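Long-range contacts in kojibiose phosphorylase (Gut metagenome, PDB 6W0P), which belongs to glycoside hydrolase family 65 and combines a beta-sandwich N-terminal domain, a helical-barrel catalytic domain and a small beta-rich C-terminal domain: residues N61-Y66 and N253-N258; E99-D104 and L131-K136; F479-N484 and R578-D583; R650-D655 and G663-S668. All coordinates share one frame; numbering follows the deposited sequence.

Contact 1 (N61-Y66 and N253-N258)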
loop_
_atom_site.group_PDB
_atom_site.type_symbol
_atom_site.label_atom_id
_atom_site.label_comp_id
_atom_site.label_asym_id
_atom_site.label_seq_id
_atom_site.Cartn_x
_atom_site.Cartn_y
_atom_site.Cartn_z
ATOM N N ASN A 61 1.821 30.047 -6.537
ATOM C CA ASN A 61 2.798 29.258 -5.747
ATOM C C ASN A 61 2.355 29.320 -4.281
ATOM O O ASN A 61 2.300 30.448 -3.742
ATOM C CB ASN A 61 4.207 29.794 -5.999
ATOM C CG ASN A 61 5.312 28.778 -5.809
ATOM O OD1 ASN A 61 5.382 28.114 -4.774
ATOM N ND2 ASN A 61 6.193 28.680 -6.795
ATOM N N GLY A 62 1.999 28.183 -3.675
ATOM C CA GLY A 62 1.681 28.092 -2.232
ATOM C C GLY A 62 0.189 28.215 -1.944
ATOM O O GLY A 62 -0.198 28.204 -0.770
ATOM N N ILE A 63 -0.637 28.350 -2.981
ATOM C CA ILE A 63 -2.117 28.341 -2.854
ATOM C C ILE A 63 -2.575 26.911 -3.132
ATOM O O ILE A 63 -2.409 26.450 -4.260
ATOM C CB ILE A 63 -2.775 29.362 -3.790
ATOM C CG1 ILE A 63 -2.538 30.793 -3.304
ATOM C CG2 ILE A 63 -4.248 29.050 -3.952
ATOM C CD1 ILE A 63 -3.051 31.098 -1.898
ATOM N N TYR A 64 -3.072 26.239 -2.102
ATOM C CA TYR A 64 -3.178 24.767 -2.056
ATOM C C TYR A 64 -4.395 24.395 -1.218
ATOM O O TYR A 64 -4.881 25.246 -0.418
ATOM C CB TYR A 64 -1.895 24.181 -1.472
ATOM C CG TYR A 64 -1.818 24.215 0.030
ATOM C CD1 TYR A 64 -1.370 25.336 0.707
ATOM C CD2 TYR A 64 -2.205 23.117 0.779
ATOM C CE1 TYR A 64 -1.326 25.368 2.092
ATOM C CE2 TYR A 64 -2.157 23.128 2.160
ATOM C CZ TYR A 64 -1.724 24.258 2.821
ATOM O OH TYR A 64 -1.672 24.249 4.186
ATOM N N GLU A 65 -4.876 23.171 -1.422
ATOM C CA GLU A 65 -5.944 22.545 -0.612
ATOM C C GLU A 65 -5.541 21.107 -0.279
ATOM O O GLU A 65 -4.646 20.550 -0.963
ATOM C CB GLU A 65 -7.289 22.539 -1.347
ATOM C CG GLU A 65 -8.277 23.542 -0.791
ATOM C CD GLU A 65 -8.424 23.520 0.717
ATOM O OE1 GLU A 65 -8.462 24.608 1.310
ATOM O OE2 GLU A 65 -8.481 22.418 1.291
ATOM N N TYR A 66 -6.253 20.528 0.688
ATOM C CA TYR A 66 -6.167 19.100 1.061
ATOM C C TYR A 66 -7.167 18.284 0.237
ATOM O O TYR A 66 -8.144 18.840 -0.320
ATOM C CB TYR A 66 -6.397 18.968 2.560
ATOM C CG TYR A 66 -5.252 19.430 3.418
ATOM C CD1 TYR A 66 -4.148 18.613 3.630
ATOM C CD2 TYR A 66 -5.279 20.659 4.051
ATOM C CE1 TYR A 66 -3.093 19.011 4.436
ATOM C CE2 TYR A 66 -4.238 21.068 4.872
ATOM C CZ TYR A 66 -3.139 20.246 5.062
ATOM O OH TYR A 66 -2.103 20.635 5.863
ATOM N N ASN A 253 -3.896 40.164 -9.048
ATOM C CA ASN A 253 -4.303 39.069 -8.140
ATOM C C ASN A 253 -3.490 39.259 -6.864
ATOM O O ASN A 253 -2.229 39.280 -6.962
ATOM C CB ASN A 253 -4.114 37.711 -8.817
ATOM C CG ASN A 253 -4.999 37.551 -10.033
ATOM O OD1 ASN A 253 -6.220 37.617 -9.930
ATOM N ND2 ASN A 253 -4.413 37.351 -11.190
ATOM N N ILE A 254 -4.166 39.478 -5.730
ATOM C CA ILE A 254 -3.504 39.608 -4.401
ATOM C C ILE A 254 -3.909 38.394 -3.563
ATOM O O ILE A 254 -5.125 38.215 -3.310
ATOM C CB ILE A 254 -3.843 40.938 -3.700
ATOM C CG1 ILE A 254 -3.582 42.150 -4.591
ATOM C CG2 ILE A 254 -3.064 41.039 -2.397
ATOM C CD1 ILE A 254 -2.112 42.350 -4.958
ATOM N N ILE A 255 -2.924 37.611 -3.132
ATOM C CA ILE A 255 -3.156 36.348 -2.380
ATOM C C ILE A 255 -2.720 36.567 -0.932
ATOM O O ILE A 255 -1.833 37.404 -0.699
ATOM C CB ILE A 255 -2.417 35.159 -3.029
ATOM C CG1 ILE A 255 -0.898 35.288 -2.914
ATOM C CG2 ILE A 255 -2.848 34.990 -4.469
ATOM C CD1 ILE A 255 -0.152 34.056 -3.350
ATOM N N ASP A 256 -3.351 35.848 -0.004
ATOM C CA ASP A 256 -2.880 35.717 1.396
ATOM C C ASP A 256 -2.739 34.220 1.696
ATOM O O ASP A 256 -3.772 33.558 1.970
ATOM C CB ASP A 256 -3.811 36.423 2.386
ATOM C CG ASP A 256 -3.357 36.264 3.824
ATOM O OD1 ASP A 256 -2.158 35.983 4.033
ATOM O OD2 ASP A 256 -4.208 36.395 4.717
ATOM N N LYS A 257 -1.509 33.710 1.642
ATOM C CA LYS A 257 -1.204 32.277 1.864
ATOM C C LYS A 257 -1.356 31.928 3.355
ATOM O O LYS A 257 -1.518 30.743 3.639
ATOM C CB LYS A 257 0.190 31.953 1.313
ATOM C CG LYS A 257 0.321 32.065 -0.204
ATOM C CD LYS A 257 1.628 31.531 -0.746
ATOM C CE LYS A 257 2.783 32.499 -0.592
ATOM N NZ LYS A 257 4.088 31.794 -0.558
ATOM N N ASN A 258 -1.330 32.910 4.258
ATOM C CA ASN A 258 -1.236 32.728 5.735
ATOM C C ASN A 258 -2.612 32.915 6.405
ATOM O O ASN A 258 -2.883 32.219 7.387
ATOM C CB ASN A 258 -0.150 33.659 6.293
ATOM C CG ASN A 258 1.211 33.348 5.702
ATOM O OD1 ASN A 258 1.594 32.187 5.625
ATOM N ND2 ASN A 258 1.931 34.358 5.238
#
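Ile63 and Lys257 mark the closest backbone approach, CA to CA 6.2 Å, where the chain just past strand 245-256 meets residues 61-63, and no hydrogen bond joins the two segments. The contact is instead made by side-chain carbons, which meet both a methyl and a backbone carbonyl oxygen, and most of it falls on the shaft of Lys257. Lys257 CG lies 3.9 Å from Ile63 CD1. One methylene further on, Lys257 CD lies 3.3 Å from Asn61 O and 3.7 Å from Gly62 CA. Gly62 has no CB to collide with Lys257 CD, and its positive phi of 95° also suits a glycine. A bend at chi3 (-80°) keeps Lys257 CE beside the same carbonyl, 3.8 Å from Asn61 O. Ile255 adds a second apolar touch, Ile255 CD1 lying 4.0 Å from Ile63 CG1 as the two branched chains pass at a slant. The polar ends look elsewhere: Lys257 NZ forms a salt bridge with Asp329 and a hydrogen bond with Thr331, while the amide of Asn61 is held by Thr333 O and Arg401. The methylenes of Lys257 thus pack on the N-terminal domain while its ammonium group bonds to Asp329 and Thr331 of the catalytic domain.

Contact 2 (E99-D104 and L131-K136)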
loop_
_atom_site.group_PDB
_atom_site.type_symbol
_atom_site.label_atom_id
_atom_site.label_comp_id
_atom_site.label_asym_id
_atom_site.label_seq_id
_atom_site.Cartn_x
_atom_site.Cartn_y
_atom_site.Cartn_z
ATOM N N GLU A 99 -23.209 37.348 -34.375
ATOM C CA GLU A 99 -24.521 36.937 -34.946
ATOM C C GLU A 99 -24.889 35.548 -34.406
ATOM O O GLU A 99 -25.139 34.592 -35.200
ATOM C CB GLU A 99 -24.400 36.946 -36.470
ATOM C CG GLU A 99 -24.019 38.309 -37.002
ATOM C CD GLU A 99 -23.768 38.358 -38.494
ATOM O OE1 GLU A 99 -23.731 37.282 -39.125
ATOM O OE2 GLU A 99 -23.614 39.477 -39.013
ATOM N N ASP A 100 -24.846 35.417 -33.087
ATOM C CA ASP A 100 -25.280 34.203 -32.336
ATOM C C ASP A 100 -24.358 32.985 -32.558
ATOM O O ASP A 100 -24.608 31.979 -31.858
ATOM C CB ASP A 100 -26.750 33.879 -32.619
ATOM C CG ASP A 100 -27.631 34.293 -31.452
ATOM O OD1 ASP A 100 -28.522 35.169 -31.655
ATOM O OD2 ASP A 100 -27.396 33.763 -30.339
ATOM N N GLU A 101 -23.320 33.068 -33.417
ATOM C CA GLU A 101 -22.237 32.042 -33.517
ATOM C C GLU A 101 -21.140 32.389 -32.505
ATOM O O GLU A 101 -20.609 33.525 -32.576
ATOM C CB GLU A 101 -21.665 31.961 -34.932
ATOM C CG GLU A 101 -20.504 30.994 -35.046
ATOM C CD GLU A 101 -19.814 30.966 -36.400
ATOM O OE1 GLU A 101 -18.786 30.265 -36.506
ATOM O OE2 GLU A 101 -20.296 31.644 -37.342
ATOM N N GLU A 102 -20.861 31.482 -31.565
ATOM C CA GLU A 102 -19.807 31.684 -30.533
ATOM C C GLU A 102 -18.462 31.213 -31.099
ATOM O O GLU A 102 -18.409 30.110 -31.668
ATOM C CB GLU A 102 -20.084 30.972 -29.207
ATOM C CG GLU A 102 -19.111 31.437 -28.125
ATOM C CD GLU A 102 -19.248 30.835 -26.735
ATOM O OE1 GLU A 102 -20.229 30.079 -26.504
ATOM O OE2 GLU A 102 -18.388 31.148 -25.873
ATOM N N LEU A 103 -17.416 32.010 -30.927
ATOM C CA LEU A 103 -16.031 31.587 -31.270
ATOM C C LEU A 103 -15.632 30.385 -30.396
ATOM O O LEU A 103 -15.619 30.502 -29.150
ATOM C CB LEU A 103 -15.064 32.761 -31.097
ATOM C CG LEU A 103 -13.609 32.481 -31.467
ATOM C CD1 LEU A 103 -13.455 32.104 -32.930
ATOM C CD2 LEU A 103 -12.751 33.690 -31.160
ATOM N N ASP A 104 -15.346 29.262 -31.050
ATOM C CA ASP A 104 -14.827 28.012 -30.441
ATOM C C ASP A 104 -14.102 27.243 -31.545
ATOM O O ASP A 104 -14.804 26.804 -32.497
ATOM C CB ASP A 104 -15.970 27.181 -29.846
ATOM C CG ASP A 104 -15.511 25.845 -29.279
ATOM O OD1 ASP A 104 -14.289 25.611 -29.283
ATOM O OD2 ASP A 104 -16.379 25.056 -28.838
ATOM N N LEU A 131 -13.841 32.521 -39.878
ATOM C CA LEU A 131 -14.789 32.548 -41.016
ATOM C C LEU A 131 -16.186 32.298 -40.439
ATOM O O LEU A 131 -16.549 31.154 -40.205
ATOM C CB LEU A 131 -14.367 31.510 -42.058
ATOM C CG LEU A 131 -12.864 31.426 -42.342
ATOM C CD1 LEU A 131 -12.592 30.461 -43.490
ATOM C CD2 LEU A 131 -12.266 32.791 -42.652
ATOM N N THR A 132 -16.890 33.383 -40.125
ATOM C CA THR A 132 -18.221 33.390 -39.474
ATOM C C THR A 132 -19.202 34.144 -40.376
ATOM O O THR A 132 -19.045 35.382 -40.525
ATOM C CB THR A 132 -18.156 33.985 -38.060
ATOM O OG1 THR A 132 -19.503 34.294 -37.673
ATOM C CG2 THR A 132 -17.253 35.201 -37.964
ATOM N N ASN A 133 -20.164 33.397 -40.944
ATOM C CA ASN A 133 -21.210 33.859 -41.897
ATOM C C ASN A 133 -20.521 34.513 -43.095
ATOM O O ASN A 133 -19.855 33.777 -43.864
ATOM C CB ASN A 133 -22.259 34.723 -41.192
ATOM C CG ASN A 133 -23.089 33.904 -40.231
ATOM O OD1 ASN A 133 -23.207 32.691 -40.401
ATOM N ND2 ASN A 133 -23.634 34.537 -39.209
ATOM N N GLN A 134 -20.671 35.827 -43.245
ATOM C CA GLN A 134 -20.230 36.555 -44.462
ATOM C C GLN A 134 -18.897 37.252 -44.170
ATOM O O GLN A 134 -18.399 37.912 -45.064
ATOM C CB GLN A 134 -21.299 37.561 -44.916
ATOM C CG GLN A 134 -22.689 36.958 -45.120
ATOM C CD GLN A 134 -22.660 35.643 -45.866
ATOM O OE1 GLN A 134 -22.990 34.586 -45.319
ATOM N NE2 GLN A 134 -22.240 35.694 -47.122
ATOM N N ALA A 135 -18.386 37.116 -42.948
ATOM C CA ALA A 135 -17.259 37.900 -42.399
ATOM C C ALA A 135 -16.032 37.007 -42.243
ATOM O O ALA A 135 -16.196 35.814 -41.905
ATOM C CB ALA A 135 -17.636 38.512 -41.071
ATOM N N LYS A 136 -14.863 37.589 -42.504
ATOM C CA LYS A 136 -13.540 37.086 -42.065
ATOM C C LYS A 136 -13.007 38.058 -41.001
ATOM O O LYS A 136 -12.736 39.244 -41.354
ATOM C CB LYS A 136 -12.599 36.960 -43.266
ATOM C CG LYS A 136 -13.116 36.035 -44.346
ATOM C CD LYS A 136 -12.072 35.649 -45.347
ATOM C CE LYS A 136 -12.706 35.049 -46.588
ATOM N NZ LYS A 136 -11.708 34.373 -47.449
HETATM O O HOH W 1 -21.845 38.056 -41.185
#
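Glu99 passes alongside the amide of Asn133, and its atoms can be followed outward one by one. Glu99 CB lies 3.7 Å from Asn133 ND2. CG stands anti to the carbonyl carbon (chi1 -59°), and the chain beyond it is extended, with the carboxylate carbon Glu99 CD 3.9 Å from Asn133 ND2. Only the tip closes to bonding distance: Glu99 OE1 accepts a hydrogen bond from Asn133 ND2 at 2.7 Å, nearly straight at 164°. The donor approaches almost along the C-O axis, and carboxylate and amide lie close to coplanar. Glu99 OE1 has a second partner in a water, 2.9 Å away, which donates to it and accepts from Gln134 N, linking the glutamate to the neighbouring backbone. Asn133 and Gln134 are the central residues of a type II' turn, closed by paired backbone bonds between Thr132 and Ala135. This is the tight beta-hairpin joining strands 123-132 and 135-145 of the large antiparallel sheet, whereas the facing strand 101-102 edges the other sheet of the N-terminal beta-sandwich. Between the two, Thr132 OG1 donates to Glu101 OE2 at 2.8 Å, from well above the carboxylate plane (60°). The same hydroxyl is hydrogen-bonded to His98 ND1, and Glu101 OE1 is held by Trp130 NE1.

Contact 3 (F479-N484 and R578-D583)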
loop_
_atom_site.group_PDB
_atom_site.type_symbol
_atom_site.label_atom_id
_atom_site.label_comp_id
_atom_site.label_asym_id
_atom_site.label_seq_id
_atom_site.Cartn_x
_atom_site.Cartn_y
_atom_site.Cartn_z
ATOM N N PHE A 479 14.200 1.096 -7.009
ATOM C CA PHE A 479 14.057 -0.349 -7.273
ATOM C C PHE A 479 14.651 -1.154 -6.120
ATOM O O PHE A 479 14.640 -2.371 -6.229
ATOM C CB PHE A 479 14.653 -0.700 -8.631
ATOM C CG PHE A 479 13.936 -0.081 -9.807
ATOM C CD1 PHE A 479 12.674 0.493 -9.676
ATOM C CD2 PHE A 479 14.496 -0.156 -11.078
ATOM C CE1 PHE A 479 12.013 1.039 -10.773
ATOM C CE2 PHE A 479 13.819 0.352 -12.180
ATOM C CZ PHE A 479 12.593 0.971 -12.022
ATOM N N LYS A 480 15.072 -0.509 -5.031
ATOM C CA LYS A 480 15.622 -1.190 -3.824
ATOM C C LYS A 480 14.894 -0.688 -2.573
ATOM O O LYS A 480 15.149 0.480 -2.162
ATOM C CB LYS A 480 17.135 -0.990 -3.733
ATOM C CG LYS A 480 17.915 -1.947 -4.614
ATOM C CD LYS A 480 17.807 -3.393 -4.156
ATOM C CE LYS A 480 18.003 -4.380 -5.282
ATOM N NZ LYS A 480 17.126 -4.082 -6.444
ATOM N N LEU A 481 14.066 -1.557 -1.993
ATOM C CA LEU A 481 13.099 -1.239 -0.906
ATOM C C LEU A 481 13.404 -2.029 0.377
ATOM O O LEU A 481 13.531 -3.253 0.312
ATOM C CB LEU A 481 11.687 -1.533 -1.423
ATOM C CG LEU A 481 10.576 -1.531 -0.372
ATOM C CD1 LEU A 481 10.506 -0.202 0.368
ATOM C CD2 LEU A 481 9.238 -1.870 -1.004
ATOM N N MET A 482 13.493 -1.338 1.516
ATOM C CA MET A 482 13.693 -1.939 2.862
ATOM C C MET A 482 15.047 -2.646 2.838
ATOM O O MET A 482 15.180 -3.796 3.341
ATOM C CB MET A 482 12.591 -2.936 3.246
ATOM C CG MET A 482 11.199 -2.319 3.409
ATOM S SD MET A 482 11.061 -1.120 4.737
ATOM C CE MET A 482 11.752 -2.040 6.117
ATOM N N VAL A 483 16.026 -1.989 2.224
ATOM C CA VAL A 483 17.428 -2.472 2.264
ATOM C C VAL A 483 18.123 -1.825 3.455
ATOM O O VAL A 483 17.588 -0.846 4.000
ATOM C CB VAL A 483 18.164 -2.196 0.946
ATOM C CG1 VAL A 483 17.525 -2.979 -0.181
ATOM C CG2 VAL A 483 18.271 -0.717 0.619
ATOM N N ASN A 484 19.290 -2.352 3.796
ATOM C CA ASN A 484 20.167 -1.841 4.866
ATOM C C ASN A 484 21.494 -1.404 4.255
ATOM O O ASN A 484 21.893 -1.988 3.268
ATOM C CB ASN A 484 20.377 -2.903 5.935
ATOM C CG ASN A 484 19.084 -3.507 6.423
ATOM O OD1 ASN A 484 18.124 -2.795 6.693
ATOM N ND2 ASN A 484 19.082 -4.812 6.598
ATOM N N ARG A 578 8.378 -7.641 -8.727
ATOM C CA ARG A 578 9.483 -8.278 -9.492
ATOM C C ARG A 578 10.676 -7.330 -9.682
ATOM O O ARG A 578 11.826 -7.799 -9.569
ATOM C CB ARG A 578 8.976 -8.801 -10.825
ATOM C CG ARG A 578 10.067 -9.385 -11.702
ATOM C CD ARG A 578 9.390 -9.691 -13.011
ATOM N NE ARG A 578 10.312 -10.100 -14.046
ATOM C CZ ARG A 578 9.939 -10.353 -15.280
ATOM N NH1 ARG A 578 8.665 -10.230 -15.617
ATOM N NH2 ARG A 578 10.838 -10.784 -16.147
ATOM N N ILE A 579 10.457 -6.054 -9.964
ATOM C CA ILE A 579 11.584 -5.107 -10.205
ATOM C C ILE A 579 12.517 -5.023 -8.977
ATOM O O ILE A 579 13.696 -4.725 -9.165
ATOM C CB ILE A 579 11.089 -3.711 -10.629
ATOM C CG1 ILE A 579 12.248 -2.854 -11.167
ATOM C CG2 ILE A 579 10.357 -3.011 -9.481
ATOM C CD1 ILE A 579 13.024 -3.470 -12.327
ATOM N N TYR A 580 12.044 -5.271 -7.760
ATOM C CA TYR A 580 12.849 -5.069 -6.526
ATOM C C TYR A 580 13.910 -6.159 -6.359
ATOM O O TYR A 580 14.941 -5.891 -5.695
ATOM C CB TYR A 580 11.962 -5.020 -5.285
ATOM C CG TYR A 580 11.083 -3.802 -5.217
ATOM C CD1 TYR A 580 11.627 -2.548 -5.029
ATOM C CD2 TYR A 580 9.711 -3.908 -5.277
ATOM C CE1 TYR A 580 10.833 -1.424 -4.930
ATOM C CE2 TYR A 580 8.894 -2.796 -5.171
ATOM C CZ TYR A 580 9.458 -1.547 -5.003
ATOM O OH TYR A 580 8.666 -0.441 -4.948
ATOM N N ARG A 581 13.688 -7.343 -6.940
ATOM C CA ARG A 581 14.512 -8.537 -6.596
ATOM C C ARG A 581 15.463 -8.861 -7.750
ATOM O O ARG A 581 15.747 -10.060 -7.955
ATOM C CB ARG A 581 13.618 -9.703 -6.161
ATOM C CG ARG A 581 12.526 -10.087 -7.132
ATOM C CD ARG A 581 11.616 -11.143 -6.530
ATOM N NE ARG A 581 10.498 -11.443 -7.414
ATOM C CZ ARG A 581 10.511 -12.300 -8.446
ATOM N NH1 ARG A 581 11.610 -12.981 -8.754
ATOM N NH2 ARG A 581 9.410 -12.460 -9.181
ATOM N N THR A 582 15.960 -7.828 -8.441
ATOM C CA THR A 582 16.981 -7.918 -9.520
ATOM C C THR A 582 18.106 -6.926 -9.202
ATOM O O THR A 582 18.073 -6.315 -8.119
ATOM C CB THR A 582 16.410 -7.609 -10.915
ATOM O OG1 THR A 582 16.167 -6.204 -11.031
ATOM C CG2 THR A 582 15.134 -8.361 -11.227
ATOM N N ASP A 583 19.044 -6.758 -10.135
ATOM C CA ASP A 583 20.152 -5.778 -10.041
ATOM C C ASP A 583 19.924 -4.683 -11.088
ATOM O O ASP A 583 20.901 -4.072 -11.548
ATOM C CB ASP A 583 21.484 -6.508 -10.152
ATOM C CG ASP A 583 21.793 -7.050 -11.531
ATOM O OD1 ASP A 583 20.858 -7.119 -12.373
ATOM O OD2 ASP A 583 22.961 -7.385 -11.742
#
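Lys480 and Tyr580 meet where the lysine ammonium group collects three backbone carbonyls. Lys480 NZ donates to Tyr580 O and to Thr582 O, each at 2.9 Å, and turns back to its own segment to bind Phe479 O at 3.0 Å. It sits above the carbonyl planes of Phe479 and Tyr580 and is tilted less from that of Thr582. This triple grip would be expected to stabilise its charge in a buried setting. Bends at chi2 (-67°) and chi4 (-52°) curl the chain, the second bringing NZ round to these acceptors. Beside this cluster, Ile579 CG1 sits over the centre of the Phe479 ring, 3.5 Å from the centroid and 11° off the normal, a clear CH-pi contact. Tyr580 CD1, at the ring edge, lies 3.2 Å from Phe479 O, and Leu481 CD2 lies over one face of the tyrosine, towards the rim. Leu481 CB is 3.6 Å from Tyr580 CE1. In the second shell, a short 3-10 segment, 578-580, presents Ile579 and Tyr580 together, and the Tyr580 hydroxyl is hydrogen-bonded to that of Tyr576. Arg578 forms a salt bridge with Asp390 of the neighbouring subunit, and Leu481 packs on Trp410 of the neighbouring subunit. Within the helical catalytic domain, the contact joins the loop between strand 468-469 and helix 487-504 to the loop running from helix 522-534 to helix 590-596.

Contact 4 (R650-D655 and G663-S668)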
loop_
_atom_site.group_PDB
_atom_site.type_symbol
_atom_site.label_atom_id
_atom_site.label_comp_id
_atom_site.label_asym_id
_atom_site.label_seq_id
_atom_site.Cartn_x
_atom_site.Cartn_y
_atom_site.Cartn_z
ATOM N N ARG A 650 15.159 18.943 -25.693
ATOM C CA ARG A 650 13.933 18.723 -26.512
ATOM C C ARG A 650 12.886 17.861 -25.785
ATOM O O ARG A 650 11.850 17.565 -26.401
ATOM C CB ARG A 650 14.292 18.030 -27.838
ATOM C CG ARG A 650 15.352 18.743 -28.664
ATOM C CD ARG A 650 14.944 20.158 -29.043
ATOM N NE ARG A 650 13.684 20.165 -29.772
ATOM C CZ ARG A 650 13.206 21.206 -30.427
ATOM N NH1 ARG A 650 13.897 22.340 -30.469
ATOM N NH2 ARG A 650 12.031 21.099 -31.044
ATOM N N LEU A 651 13.110 17.443 -24.545
ATOM C CA LEU A 651 12.225 16.424 -23.946
ATOM C C LEU A 651 10.776 16.918 -23.984
ATOM O O LEU A 651 9.903 16.121 -24.407
ATOM C CB LEU A 651 12.667 16.080 -22.523
ATOM C CG LEU A 651 11.958 14.858 -21.934
ATOM C CD1 LEU A 651 12.938 13.980 -21.181
ATOM C CD2 LEU A 651 10.824 15.270 -21.004
ATOM N N ASP A 652 10.509 18.169 -23.579
ATOM C CA ASP A 652 9.132 18.752 -23.620
ATOM C C ASP A 652 8.752 19.218 -25.043
ATOM O O ASP A 652 7.635 18.877 -25.511
ATOM C CB ASP A 652 8.986 19.852 -22.571
ATOM C CG ASP A 652 8.973 19.248 -21.183
ATOM O OD1 ASP A 652 8.146 18.323 -20.953
ATOM O OD2 ASP A 652 9.801 19.648 -20.369
ATOM N N LEU A 653 9.601 19.981 -25.740
ATOM C CA LEU A 653 9.186 20.542 -27.062
ATOM C C LEU A 653 8.715 19.416 -27.995
ATOM O O LEU A 653 7.717 19.616 -28.717
ATOM C CB LEU A 653 10.337 21.326 -27.682
ATOM C CG LEU A 653 10.697 22.628 -26.979
ATOM C CD1 LEU A 653 11.944 23.203 -27.578
ATOM C CD2 LEU A 653 9.578 23.652 -27.068
ATOM N N ASP A 654 9.427 18.289 -28.016
ATOM C CA ASP A 654 9.110 17.162 -28.927
ATOM C C ASP A 654 8.514 15.992 -28.123
ATOM O O ASP A 654 8.422 14.885 -28.721
ATOM C CB ASP A 654 10.355 16.757 -29.738
ATOM C CG ASP A 654 11.046 17.899 -30.476
ATOM O OD1 ASP A 654 10.349 18.808 -30.973
ATOM O OD2 ASP A 654 12.285 17.880 -30.551
ATOM N N ASP A 655 8.187 16.178 -26.838
ATOM C CA ASP A 655 7.322 15.258 -26.035
ATOM C C ASP A 655 7.868 13.813 -26.054
ATOM O O ASP A 655 7.076 12.874 -26.359
ATOM C CB ASP A 655 5.876 15.315 -26.569
ATOM C CG ASP A 655 4.775 14.718 -25.688
ATOM O OD1 ASP A 655 5.036 14.389 -24.486
ATOM O OD2 ASP A 655 3.626 14.593 -26.202
ATOM N N GLY A 663 2.117 18.771 -18.416
ATOM C CA GLY A 663 3.014 19.829 -17.909
ATOM C C GLY A 663 4.435 19.602 -18.368
ATOM O O GLY A 663 4.723 18.541 -18.958
ATOM N N ILE A 664 5.273 20.612 -18.197
ATOM C CA ILE A 664 6.716 20.540 -18.554
ATOM C C ILE A 664 7.405 19.773 -17.421
ATOM O O ILE A 664 6.820 19.721 -16.290
ATOM C CB ILE A 664 7.298 21.953 -18.769
ATOM C CG1 ILE A 664 7.301 22.792 -17.486
ATOM C CG2 ILE A 664 6.567 22.666 -19.888
ATOM C CD1 ILE A 664 7.851 24.176 -17.691
ATOM N N HIS A 665 8.565 19.190 -17.709
ATOM C CA HIS A 665 9.397 18.419 -16.754
ATOM C C HIS A 665 10.546 19.301 -16.237
ATOM O O HIS A 665 11.583 19.441 -16.928
ATOM C CB HIS A 665 9.924 17.158 -17.425
ATOM C CG HIS A 665 8.884 16.240 -17.945
ATOM N ND1 HIS A 665 8.162 16.527 -19.057
ATOM C CD2 HIS A 665 8.507 15.012 -17.544
ATOM C CE1 HIS A 665 7.364 15.521 -19.320
ATOM N NE2 HIS A 665 7.553 14.586 -18.410
ATOM N N MET A 666 10.360 19.848 -15.042
ATOM C CA MET A 666 11.205 20.926 -14.494
ATOM C C MET A 666 12.634 20.385 -14.297
ATOM O O MET A 666 13.578 21.049 -14.714
ATOM C CB MET A 666 10.587 21.399 -13.179
ATOM C CG MET A 666 10.687 22.880 -12.933
ATOM S SD MET A 666 10.182 23.874 -14.345
ATOM C CE MET A 666 11.747 24.684 -14.656
ATOM N N THR A 667 12.795 19.208 -13.698
ATOM C CA THR A 667 14.133 18.612 -13.426
ATOM C C THR A 667 14.845 18.330 -14.753
ATOM O O THR A 667 16.039 18.595 -14.852
ATOM C CB THR A 667 14.057 17.341 -12.580
ATOM O OG1 THR A 667 13.640 17.765 -11.295
ATOM C CG2 THR A 667 15.394 16.647 -12.444
ATOM N N SER A 668 14.125 17.816 -15.731
ATOM C CA SER A 668 14.659 17.540 -17.083
ATOM C C SER A 668 15.149 18.851 -17.710
ATOM O O SER A 668 16.240 18.859 -18.332
ATOM C CB SER A 668 13.648 16.855 -17.943
ATOM O OG SER A 668 14.044 17.009 -19.299
#
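The imidazole of His665 has Leu651 CD2 over one face, 3.8 Å from the ring centroid and 20° off its normal, and the carboxylate of Asp652 at its edge. The Arg650 guanidinium has Leu653 CD1 over one face and the Asp654 carboxylate at its edge. The first pair is a His-carboxylate hydrogen bond, with His665 at the N-cap position of helix 666-680, in the helical catalytic domain. His665 ND1 donates to Asp652 OD1 at 2.6 Å, meeting the syn lone pair, with ring and carboxylate nearly coplanar. The other oxygen is used as well: His665 N donates to Asp652 OD2 at 3.0 Å. One carboxylate therefore holds both the ring and the backbone of the histidine, which fixes the ring's rotation just before the helix begins. Asp652 is the first residue of a type I turn ending at Asp655, and its OD1 also binds Thr660 OG1. Within the same segment, Arg650 grips Asp654 side-on, through Arg650 NE to Asp654 OD2 and Arg650 NH2 to Asp654 OD1, each at 2.8 Å. Leu651, having laid one methyl on the imidazole, meets the first turn of the helix with the rest of its side chain, Leu651 CB lying 3.6 Å from Ser668 OG.

How the contacts relate
From the N terminus, contact 1 opens first, bringing the end of strand 245-256 onto residues 61-63 within the N-terminal domain, and the long loop it closes, rich in strand, contains contact 2 entirely. Contact 2 closes a much shorter loop and joins the two sheets at the far end of the N-terminal sandwich, its centre about 39 Å from that of contact 1. Contacts 3 and 4 then follow in series, with no crossing, in the catalytic domain. The first joins loops far apart in sequence beside the second subunit; the second closes a short loop ahead of helix 666-680. Contact 4 is the most central of the four, with its nearest atoms about 10 Å from contact 1, whereas the centres of contacts 2 and 3 stand about 60 Å apart.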